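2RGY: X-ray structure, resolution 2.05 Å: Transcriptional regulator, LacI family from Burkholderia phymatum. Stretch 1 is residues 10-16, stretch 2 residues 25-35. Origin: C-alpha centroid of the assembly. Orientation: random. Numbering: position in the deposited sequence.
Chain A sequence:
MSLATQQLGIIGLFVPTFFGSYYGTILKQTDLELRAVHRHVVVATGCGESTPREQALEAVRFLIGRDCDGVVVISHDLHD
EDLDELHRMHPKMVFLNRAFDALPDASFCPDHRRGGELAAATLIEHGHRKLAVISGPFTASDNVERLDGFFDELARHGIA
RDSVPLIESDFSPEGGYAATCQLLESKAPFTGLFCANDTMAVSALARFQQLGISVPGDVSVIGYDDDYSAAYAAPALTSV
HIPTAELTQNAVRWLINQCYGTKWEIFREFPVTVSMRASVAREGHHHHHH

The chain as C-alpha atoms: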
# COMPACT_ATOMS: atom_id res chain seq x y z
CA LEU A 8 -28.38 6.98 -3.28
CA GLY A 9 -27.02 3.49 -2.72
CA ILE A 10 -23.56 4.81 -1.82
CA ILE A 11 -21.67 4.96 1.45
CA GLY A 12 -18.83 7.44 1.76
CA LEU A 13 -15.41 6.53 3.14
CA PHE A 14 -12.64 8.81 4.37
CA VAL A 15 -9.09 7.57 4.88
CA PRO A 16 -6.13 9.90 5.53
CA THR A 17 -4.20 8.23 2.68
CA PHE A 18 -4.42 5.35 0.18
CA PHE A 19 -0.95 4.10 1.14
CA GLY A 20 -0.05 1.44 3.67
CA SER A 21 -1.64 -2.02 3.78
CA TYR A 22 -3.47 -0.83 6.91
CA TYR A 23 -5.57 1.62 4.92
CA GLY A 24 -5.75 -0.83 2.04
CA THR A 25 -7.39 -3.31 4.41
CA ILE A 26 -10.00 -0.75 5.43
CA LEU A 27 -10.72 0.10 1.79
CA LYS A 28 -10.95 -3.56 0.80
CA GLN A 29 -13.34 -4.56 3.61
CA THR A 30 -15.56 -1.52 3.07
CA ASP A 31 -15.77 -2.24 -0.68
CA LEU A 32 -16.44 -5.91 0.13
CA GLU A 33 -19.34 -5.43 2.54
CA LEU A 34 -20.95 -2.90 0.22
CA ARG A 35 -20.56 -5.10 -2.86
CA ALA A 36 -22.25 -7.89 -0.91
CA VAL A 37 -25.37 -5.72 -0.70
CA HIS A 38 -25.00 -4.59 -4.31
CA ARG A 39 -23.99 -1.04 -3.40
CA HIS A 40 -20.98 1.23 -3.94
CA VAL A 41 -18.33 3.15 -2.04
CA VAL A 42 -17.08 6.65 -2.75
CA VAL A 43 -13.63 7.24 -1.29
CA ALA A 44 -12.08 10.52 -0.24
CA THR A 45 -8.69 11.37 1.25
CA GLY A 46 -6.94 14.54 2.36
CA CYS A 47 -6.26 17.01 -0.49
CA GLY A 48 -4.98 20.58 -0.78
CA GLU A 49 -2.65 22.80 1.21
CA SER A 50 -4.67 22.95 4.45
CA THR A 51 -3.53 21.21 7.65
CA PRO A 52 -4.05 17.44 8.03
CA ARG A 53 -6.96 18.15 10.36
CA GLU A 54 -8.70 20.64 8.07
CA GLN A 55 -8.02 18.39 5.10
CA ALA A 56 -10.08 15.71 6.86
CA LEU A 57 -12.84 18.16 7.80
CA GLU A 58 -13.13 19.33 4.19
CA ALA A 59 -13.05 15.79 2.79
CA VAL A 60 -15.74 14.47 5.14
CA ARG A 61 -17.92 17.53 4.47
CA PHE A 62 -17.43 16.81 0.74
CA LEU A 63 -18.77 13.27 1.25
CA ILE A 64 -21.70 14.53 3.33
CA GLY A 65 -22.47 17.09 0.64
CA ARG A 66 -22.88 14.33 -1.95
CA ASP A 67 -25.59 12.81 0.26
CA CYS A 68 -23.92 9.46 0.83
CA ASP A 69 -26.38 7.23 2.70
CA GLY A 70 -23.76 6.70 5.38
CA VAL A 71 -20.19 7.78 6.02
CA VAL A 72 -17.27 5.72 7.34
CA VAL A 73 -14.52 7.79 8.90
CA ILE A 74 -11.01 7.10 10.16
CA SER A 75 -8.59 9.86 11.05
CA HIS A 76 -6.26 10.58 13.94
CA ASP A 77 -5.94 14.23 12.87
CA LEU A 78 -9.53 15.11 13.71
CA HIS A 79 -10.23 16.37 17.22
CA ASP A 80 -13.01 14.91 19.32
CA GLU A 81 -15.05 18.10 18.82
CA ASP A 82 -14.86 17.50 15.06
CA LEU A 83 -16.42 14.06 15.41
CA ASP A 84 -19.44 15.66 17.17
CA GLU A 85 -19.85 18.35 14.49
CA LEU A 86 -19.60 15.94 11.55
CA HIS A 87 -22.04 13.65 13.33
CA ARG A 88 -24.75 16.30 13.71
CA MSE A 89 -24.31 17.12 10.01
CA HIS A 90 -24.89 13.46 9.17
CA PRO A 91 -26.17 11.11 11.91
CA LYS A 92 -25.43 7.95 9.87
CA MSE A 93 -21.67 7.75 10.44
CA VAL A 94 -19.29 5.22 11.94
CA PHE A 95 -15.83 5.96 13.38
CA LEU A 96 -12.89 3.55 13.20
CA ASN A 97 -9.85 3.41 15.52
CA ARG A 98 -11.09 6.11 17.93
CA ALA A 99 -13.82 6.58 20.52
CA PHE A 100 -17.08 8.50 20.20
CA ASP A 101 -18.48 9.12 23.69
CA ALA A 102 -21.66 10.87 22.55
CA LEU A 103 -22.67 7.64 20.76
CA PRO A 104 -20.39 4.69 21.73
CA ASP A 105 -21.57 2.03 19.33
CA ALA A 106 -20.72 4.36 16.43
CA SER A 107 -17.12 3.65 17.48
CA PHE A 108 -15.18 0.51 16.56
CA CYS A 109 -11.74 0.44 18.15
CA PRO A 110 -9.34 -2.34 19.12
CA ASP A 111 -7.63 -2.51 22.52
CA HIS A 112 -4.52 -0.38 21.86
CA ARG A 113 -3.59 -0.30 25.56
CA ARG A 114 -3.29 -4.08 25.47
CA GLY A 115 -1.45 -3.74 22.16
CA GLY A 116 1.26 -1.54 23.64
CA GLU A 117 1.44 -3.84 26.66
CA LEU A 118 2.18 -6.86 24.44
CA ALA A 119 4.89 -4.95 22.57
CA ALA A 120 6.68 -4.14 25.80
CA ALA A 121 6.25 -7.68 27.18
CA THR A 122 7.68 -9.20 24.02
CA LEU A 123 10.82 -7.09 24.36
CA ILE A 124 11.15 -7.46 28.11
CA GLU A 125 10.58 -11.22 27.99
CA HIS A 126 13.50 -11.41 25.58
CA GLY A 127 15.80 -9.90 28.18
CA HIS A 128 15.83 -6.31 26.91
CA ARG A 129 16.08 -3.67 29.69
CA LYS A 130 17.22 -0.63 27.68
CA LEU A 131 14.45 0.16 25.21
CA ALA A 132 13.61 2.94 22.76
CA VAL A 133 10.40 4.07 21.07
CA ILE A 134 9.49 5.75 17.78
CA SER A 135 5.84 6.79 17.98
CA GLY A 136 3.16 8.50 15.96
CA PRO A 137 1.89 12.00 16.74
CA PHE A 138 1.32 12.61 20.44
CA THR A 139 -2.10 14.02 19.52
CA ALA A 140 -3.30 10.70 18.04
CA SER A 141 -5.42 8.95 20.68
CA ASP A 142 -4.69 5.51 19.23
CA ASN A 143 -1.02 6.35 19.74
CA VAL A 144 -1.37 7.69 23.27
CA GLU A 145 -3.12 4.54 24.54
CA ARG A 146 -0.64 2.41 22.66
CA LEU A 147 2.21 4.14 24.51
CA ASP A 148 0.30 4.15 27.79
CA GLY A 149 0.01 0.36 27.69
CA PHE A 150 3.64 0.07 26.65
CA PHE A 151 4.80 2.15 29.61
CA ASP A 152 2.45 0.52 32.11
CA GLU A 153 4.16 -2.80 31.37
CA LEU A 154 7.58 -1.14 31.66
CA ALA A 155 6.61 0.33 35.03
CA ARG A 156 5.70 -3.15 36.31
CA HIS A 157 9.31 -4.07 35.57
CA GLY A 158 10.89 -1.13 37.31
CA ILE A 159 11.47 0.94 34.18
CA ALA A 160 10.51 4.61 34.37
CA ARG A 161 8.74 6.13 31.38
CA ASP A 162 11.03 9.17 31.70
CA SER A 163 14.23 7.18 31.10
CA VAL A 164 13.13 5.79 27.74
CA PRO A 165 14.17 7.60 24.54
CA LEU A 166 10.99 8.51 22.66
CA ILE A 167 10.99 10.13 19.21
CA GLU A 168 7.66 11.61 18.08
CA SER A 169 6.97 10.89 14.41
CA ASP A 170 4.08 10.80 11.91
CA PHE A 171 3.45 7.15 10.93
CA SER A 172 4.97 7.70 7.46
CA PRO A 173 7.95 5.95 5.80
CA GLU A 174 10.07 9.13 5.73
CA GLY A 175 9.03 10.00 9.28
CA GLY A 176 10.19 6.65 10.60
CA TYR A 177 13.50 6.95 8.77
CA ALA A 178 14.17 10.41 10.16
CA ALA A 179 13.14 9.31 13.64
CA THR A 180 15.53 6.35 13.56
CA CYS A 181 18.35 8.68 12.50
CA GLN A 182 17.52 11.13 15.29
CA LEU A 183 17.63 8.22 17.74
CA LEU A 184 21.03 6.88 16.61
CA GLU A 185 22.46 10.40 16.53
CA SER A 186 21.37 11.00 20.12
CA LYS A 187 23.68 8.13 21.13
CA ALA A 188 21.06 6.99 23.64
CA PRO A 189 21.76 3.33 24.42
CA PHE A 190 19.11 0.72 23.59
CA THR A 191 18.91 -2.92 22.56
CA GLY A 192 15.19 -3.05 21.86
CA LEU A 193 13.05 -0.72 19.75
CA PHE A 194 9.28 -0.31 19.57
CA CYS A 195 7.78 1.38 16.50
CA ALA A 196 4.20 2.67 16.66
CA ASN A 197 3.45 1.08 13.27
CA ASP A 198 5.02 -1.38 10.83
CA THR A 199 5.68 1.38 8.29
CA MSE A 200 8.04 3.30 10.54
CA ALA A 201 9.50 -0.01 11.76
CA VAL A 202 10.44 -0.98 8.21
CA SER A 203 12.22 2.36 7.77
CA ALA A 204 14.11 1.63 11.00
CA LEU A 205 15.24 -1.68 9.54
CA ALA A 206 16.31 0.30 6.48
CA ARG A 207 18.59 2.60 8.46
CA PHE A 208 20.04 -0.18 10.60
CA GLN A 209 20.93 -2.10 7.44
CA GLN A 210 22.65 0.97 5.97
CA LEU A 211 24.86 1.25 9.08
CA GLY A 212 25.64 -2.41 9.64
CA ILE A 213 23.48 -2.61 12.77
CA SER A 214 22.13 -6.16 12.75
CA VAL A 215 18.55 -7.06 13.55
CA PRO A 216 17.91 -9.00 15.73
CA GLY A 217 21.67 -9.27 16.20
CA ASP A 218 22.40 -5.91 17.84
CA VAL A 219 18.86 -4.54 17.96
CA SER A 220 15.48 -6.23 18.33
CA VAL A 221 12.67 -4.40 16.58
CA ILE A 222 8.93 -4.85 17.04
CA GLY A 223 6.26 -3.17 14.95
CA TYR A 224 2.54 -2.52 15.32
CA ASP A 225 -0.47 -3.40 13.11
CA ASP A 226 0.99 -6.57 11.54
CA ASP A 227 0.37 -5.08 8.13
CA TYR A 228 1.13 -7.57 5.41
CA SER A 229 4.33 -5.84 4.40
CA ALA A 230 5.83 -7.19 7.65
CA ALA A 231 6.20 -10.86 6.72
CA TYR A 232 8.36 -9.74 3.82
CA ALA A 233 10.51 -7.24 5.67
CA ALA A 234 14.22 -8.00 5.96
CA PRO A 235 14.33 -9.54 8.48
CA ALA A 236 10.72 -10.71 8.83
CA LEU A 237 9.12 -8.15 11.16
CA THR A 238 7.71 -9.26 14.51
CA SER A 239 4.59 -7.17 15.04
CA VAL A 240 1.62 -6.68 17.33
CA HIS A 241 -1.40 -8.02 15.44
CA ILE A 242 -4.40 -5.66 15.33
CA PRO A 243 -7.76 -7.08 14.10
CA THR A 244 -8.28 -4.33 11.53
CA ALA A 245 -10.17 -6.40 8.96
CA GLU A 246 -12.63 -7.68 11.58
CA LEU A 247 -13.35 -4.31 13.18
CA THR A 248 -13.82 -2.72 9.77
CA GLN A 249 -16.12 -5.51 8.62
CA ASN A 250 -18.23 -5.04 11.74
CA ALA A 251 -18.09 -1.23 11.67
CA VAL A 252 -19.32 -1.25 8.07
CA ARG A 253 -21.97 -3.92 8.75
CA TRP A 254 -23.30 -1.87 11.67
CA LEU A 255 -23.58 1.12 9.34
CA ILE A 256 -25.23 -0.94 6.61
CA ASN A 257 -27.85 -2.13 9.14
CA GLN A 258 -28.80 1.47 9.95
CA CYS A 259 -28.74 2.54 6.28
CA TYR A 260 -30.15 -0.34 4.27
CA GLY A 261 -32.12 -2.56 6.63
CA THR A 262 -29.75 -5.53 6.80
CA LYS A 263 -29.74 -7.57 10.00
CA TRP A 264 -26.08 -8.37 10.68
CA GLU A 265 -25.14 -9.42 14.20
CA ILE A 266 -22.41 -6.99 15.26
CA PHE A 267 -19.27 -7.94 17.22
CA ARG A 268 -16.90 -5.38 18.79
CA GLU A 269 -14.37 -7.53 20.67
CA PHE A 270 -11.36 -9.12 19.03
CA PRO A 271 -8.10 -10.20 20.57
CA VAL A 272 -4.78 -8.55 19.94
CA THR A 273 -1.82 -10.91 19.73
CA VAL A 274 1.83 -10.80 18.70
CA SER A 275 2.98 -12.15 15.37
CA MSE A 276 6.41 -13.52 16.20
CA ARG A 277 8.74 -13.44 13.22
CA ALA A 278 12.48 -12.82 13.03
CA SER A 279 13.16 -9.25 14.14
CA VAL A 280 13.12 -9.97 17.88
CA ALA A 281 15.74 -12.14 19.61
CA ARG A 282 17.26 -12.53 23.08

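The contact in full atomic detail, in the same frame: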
# COMPACT_ATOMS: atom_id res chain seq x y z
N ILE A 10 -25.00 4.62 -1.99
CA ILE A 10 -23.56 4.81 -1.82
C ILE A 10 -23.21 5.20 -0.39
O ILE A 10 -23.90 6.01 0.24
CB ILE A 10 -23.00 5.96 -2.70
CG1 ILE A 10 -23.59 5.91 -4.11
CG2 ILE A 10 -21.49 5.86 -2.78
CD1 ILE A 10 -23.45 4.60 -4.80
N ILE A 11 -22.14 4.62 0.12
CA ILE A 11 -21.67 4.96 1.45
C ILE A 11 -20.34 5.65 1.21
O ILE A 11 -19.56 5.24 0.35
CB ILE A 11 -21.50 3.69 2.33
CG1 ILE A 11 -22.87 3.27 2.86
CG2 ILE A 11 -20.54 3.96 3.48
CD1 ILE A 11 -22.84 2.10 3.83
N GLY A 12 -20.08 6.73 1.94
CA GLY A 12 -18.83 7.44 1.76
C GLY A 12 -17.77 6.93 2.71
O GLY A 12 -18.10 6.46 3.79
N LEU A 13 -16.51 7.00 2.31
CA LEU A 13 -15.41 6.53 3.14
C LEU A 13 -14.22 7.48 3.13
O LEU A 13 -13.68 7.79 2.07
CB LEU A 13 -14.93 5.15 2.68
CG LEU A 13 -13.59 4.68 3.25
CD1 LEU A 13 -13.66 4.55 4.76
CD2 LEU A 13 -13.22 3.34 2.62
N PHE A 14 -13.80 7.94 4.30
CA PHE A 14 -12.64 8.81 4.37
C PHE A 14 -11.47 8.08 5.02
O PHE A 14 -11.61 7.46 6.07
CB PHE A 14 -12.90 10.07 5.19
CG PHE A 14 -11.67 10.89 5.42
CD1 PHE A 14 -11.22 11.77 4.44
CD2 PHE A 14 -10.91 10.74 6.59
CE1 PHE A 14 -10.03 12.50 4.61
CE2 PHE A 14 -9.72 11.45 6.77
CZ PHE A 14 -9.27 12.34 5.78
N VAL A 15 -10.31 8.16 4.37
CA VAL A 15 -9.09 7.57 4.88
C VAL A 15 -8.05 8.68 4.68
O VAL A 15 -8.07 9.38 3.66
CB VAL A 15 -8.67 6.31 4.11
CG1 VAL A 15 -9.67 5.19 4.35
CG2 VAL A 15 -8.57 6.61 2.62
N PRO A 16 -7.15 8.86 5.65
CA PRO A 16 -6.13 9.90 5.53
C PRO A 16 -5.14 9.72 4.38
O PRO A 16 -4.41 10.65 4.04
CB PRO A 16 -5.46 9.89 6.89
CG PRO A 16 -5.62 8.46 7.33
CD PRO A 16 -7.02 8.14 6.92
N THR A 25 -6.50 -2.33 3.77
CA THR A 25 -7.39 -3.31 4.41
C THR A 25 -8.77 -2.70 4.67
O THR A 25 -9.80 -3.34 4.45
CB THR A 25 -6.81 -3.77 5.76
OG1 THR A 25 -5.51 -4.34 5.54
CG2 THR A 25 -7.72 -4.80 6.42
N ILE A 26 -8.77 -1.46 5.14
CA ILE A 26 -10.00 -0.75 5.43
C ILE A 26 -10.78 -0.52 4.14
O ILE A 26 -12.00 -0.71 4.11
CB ILE A 26 -9.69 0.59 6.10
CG1 ILE A 26 -9.00 0.33 7.44
CG2 ILE A 26 -10.96 1.40 6.32
CD1 ILE A 26 -8.46 1.57 8.10
N LEU A 27 -10.08 -0.14 3.08
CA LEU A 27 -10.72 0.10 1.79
C LEU A 27 -11.29 -1.20 1.25
O LEU A 27 -12.43 -1.24 0.78
CB LEU A 27 -9.70 0.64 0.77
CG LEU A 27 -8.93 1.91 1.14
CD1 LEU A 27 -7.91 2.20 0.07
CD2 LEU A 27 -9.89 3.08 1.31
N LYS A 28 -10.50 -2.27 1.31
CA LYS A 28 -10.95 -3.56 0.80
C LYS A 28 -12.21 -4.06 1.51
O LYS A 28 -13.18 -4.41 0.85
CB LYS A 28 -9.83 -4.59 0.92
CG LYS A 28 -10.20 -6.00 0.43
CD LYS A 28 -9.02 -6.96 0.62
CE LYS A 28 -9.40 -8.42 0.35
NZ LYS A 28 -8.28 -9.38 0.69
N GLN A 29 -12.18 -4.09 2.84
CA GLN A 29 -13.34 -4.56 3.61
C GLN A 29 -14.58 -3.71 3.40
O GLN A 29 -15.69 -4.23 3.38
CB GLN A 29 -13.03 -4.59 5.11
CG GLN A 29 -12.16 -5.75 5.54
CD GLN A 29 -12.69 -7.08 5.05
OE1 GLN A 29 -13.86 -7.42 5.23
NE2 GLN A 29 -11.82 -7.85 4.43
N THR A 30 -14.41 -2.39 3.28
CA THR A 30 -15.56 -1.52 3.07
C THR A 30 -16.16 -1.85 1.71
O THR A 30 -17.37 -2.06 1.59
CB THR A 30 -15.15 -0.03 3.12
OG1 THR A 30 -14.48 0.26 4.35
CG2 THR A 30 -16.38 0.86 3.01
N ASP A 31 -15.32 -1.92 0.68
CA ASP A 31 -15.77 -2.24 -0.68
C ASP A 31 -16.50 -3.59 -0.69
O ASP A 31 -17.56 -3.73 -1.30
CB ASP A 31 -14.56 -2.29 -1.63
CG ASP A 31 -14.92 -2.75 -3.04
OD1 ASP A 31 -15.95 -2.28 -3.59
OD2 ASP A 31 -14.17 -3.57 -3.62
N LEU A 32 -15.92 -4.55 0.02
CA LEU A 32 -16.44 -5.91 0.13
C LEU A 32 -17.85 -5.98 0.72
O LEU A 32 -18.75 -6.58 0.13
CB LEU A 32 -15.47 -6.73 0.98
CG LEU A 32 -15.14 -8.17 0.59
CD1 LEU A 32 -14.91 -8.26 -0.91
CD2 LEU A 32 -13.88 -8.63 1.35
N GLU A 33 -18.04 -5.39 1.90
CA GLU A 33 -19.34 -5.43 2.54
C GLU A 33 -20.40 -4.71 1.73
O GLU A 33 -21.58 -5.10 1.74
CB GLU A 33 -19.25 -4.85 3.95
CG GLU A 33 -18.42 -5.70 4.92
CD GLU A 33 -18.85 -7.17 4.98
OE1 GLU A 33 -20.07 -7.46 5.04
OE2 GLU A 33 -17.96 -8.05 4.97
N LEU A 34 -20.00 -3.65 1.04
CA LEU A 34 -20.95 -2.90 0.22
C LEU A 34 -21.30 -3.66 -1.05
O LEU A 34 -22.45 -3.65 -1.48
CB LEU A 34 -20.36 -1.53 -0.14
CG LEU A 34 -20.51 -0.45 0.93
CD1 LEU A 34 -19.70 0.76 0.52
CD2 LEU A 34 -21.97 -0.07 1.07
N ARG A 35 -20.31 -4.32 -1.64
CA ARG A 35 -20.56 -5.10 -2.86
C ARG A 35 -21.56 -6.20 -2.53
O ARG A 35 -22.47 -6.48 -3.32
CB ARG A 35 -19.27 -5.73 -3.36
CG ARG A 35 -19.41 -6.37 -4.73
CD ARG A 35 -19.42 -5.29 -5.81
NE ARG A 35 -18.19 -4.52 -5.78
CZ ARG A 35 -17.04 -4.91 -6.32
NH1 ARG A 35 -16.95 -6.07 -6.96
NH2 ARG A 35 -15.96 -4.15 -6.19

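A strand laid against a helix offers a simple packing problem: the strand presents every second side chain to its neighbour, the helix presents residues spaced three or four apart, and the two series must mesh. The contact between residues 10-16 and 25-35 of this LacI-family regulator is a compact example. The strand and helix run almost exactly antiparallel, at 172°, with their axes 10.1 Å apart at closest approach. That gap is bridged by side chains alone, and no hydrogen bond crosses it.

Alternation is clear on the strand side. Ile11, Leu13 and Val15 point toward the helix, whereas Ile10 and Phe14 point away and Gly12 has no side chain to contribute. On the helix, Ile26, Thr30 and Leu34 point toward the strand at intervals of four residues, and Leu27 joins them from the flank. Because the directions are opposed, the early strand residue Ile11 meets the late helix residue Leu34, and Val15 meets Ile26 and Leu27.

Leu13 is the central bump. With chi1 in t and chi2 in p, its two methyl groups diverge into a hollow bounded by Ile26, Leu27 and Thr30. CD2 of Leu13 lies 3.6 Å from CD2 of Leu27 and 3.8 Å from OG1 of Thr30, while Leu13 CD1 sits more loosely, 4.4 Å from Ile26 CG2. This residue has the largest area covered by the opposite stretch, as befits a knob surrounded on several sides.

Thr30 shows how a polar side chain can line such a hollow. Its OG1 donates a hydrogen bond to the carbonyl O of Ile26, one turn earlier, at 2.7 Å. The hydroxyl is thus satisfied within the helix itself, and the Leu13 methyl can rest against it without leaving that donor unpaired.

Leu27 fills space differently. Its CA-to-CB bond points sideways, but the m,t rotamer brings the end of the side chain nearer the strand, where CD2 settles between Leu13 and Val15. The same methyl that touches Leu13 is 3.7 Å from CG1 of Val15; that CG1 also faces CG2 of Ile26, at a looser 4.5 Å.

At the other end Leu34 lies along the side of Ile11, both residues adopting m,t rotamers: Leu34 CD2 is 3.6 Å from Ile11 CD1 and 3.9 Å from Ile11 CG1, while Leu34 CD1 is 3.9 Å from Ile11 CB. Here the two side chains fit flank against fork, filling the space between CA atoms of Ile11 and Leu34 that are 8.0 Å apart.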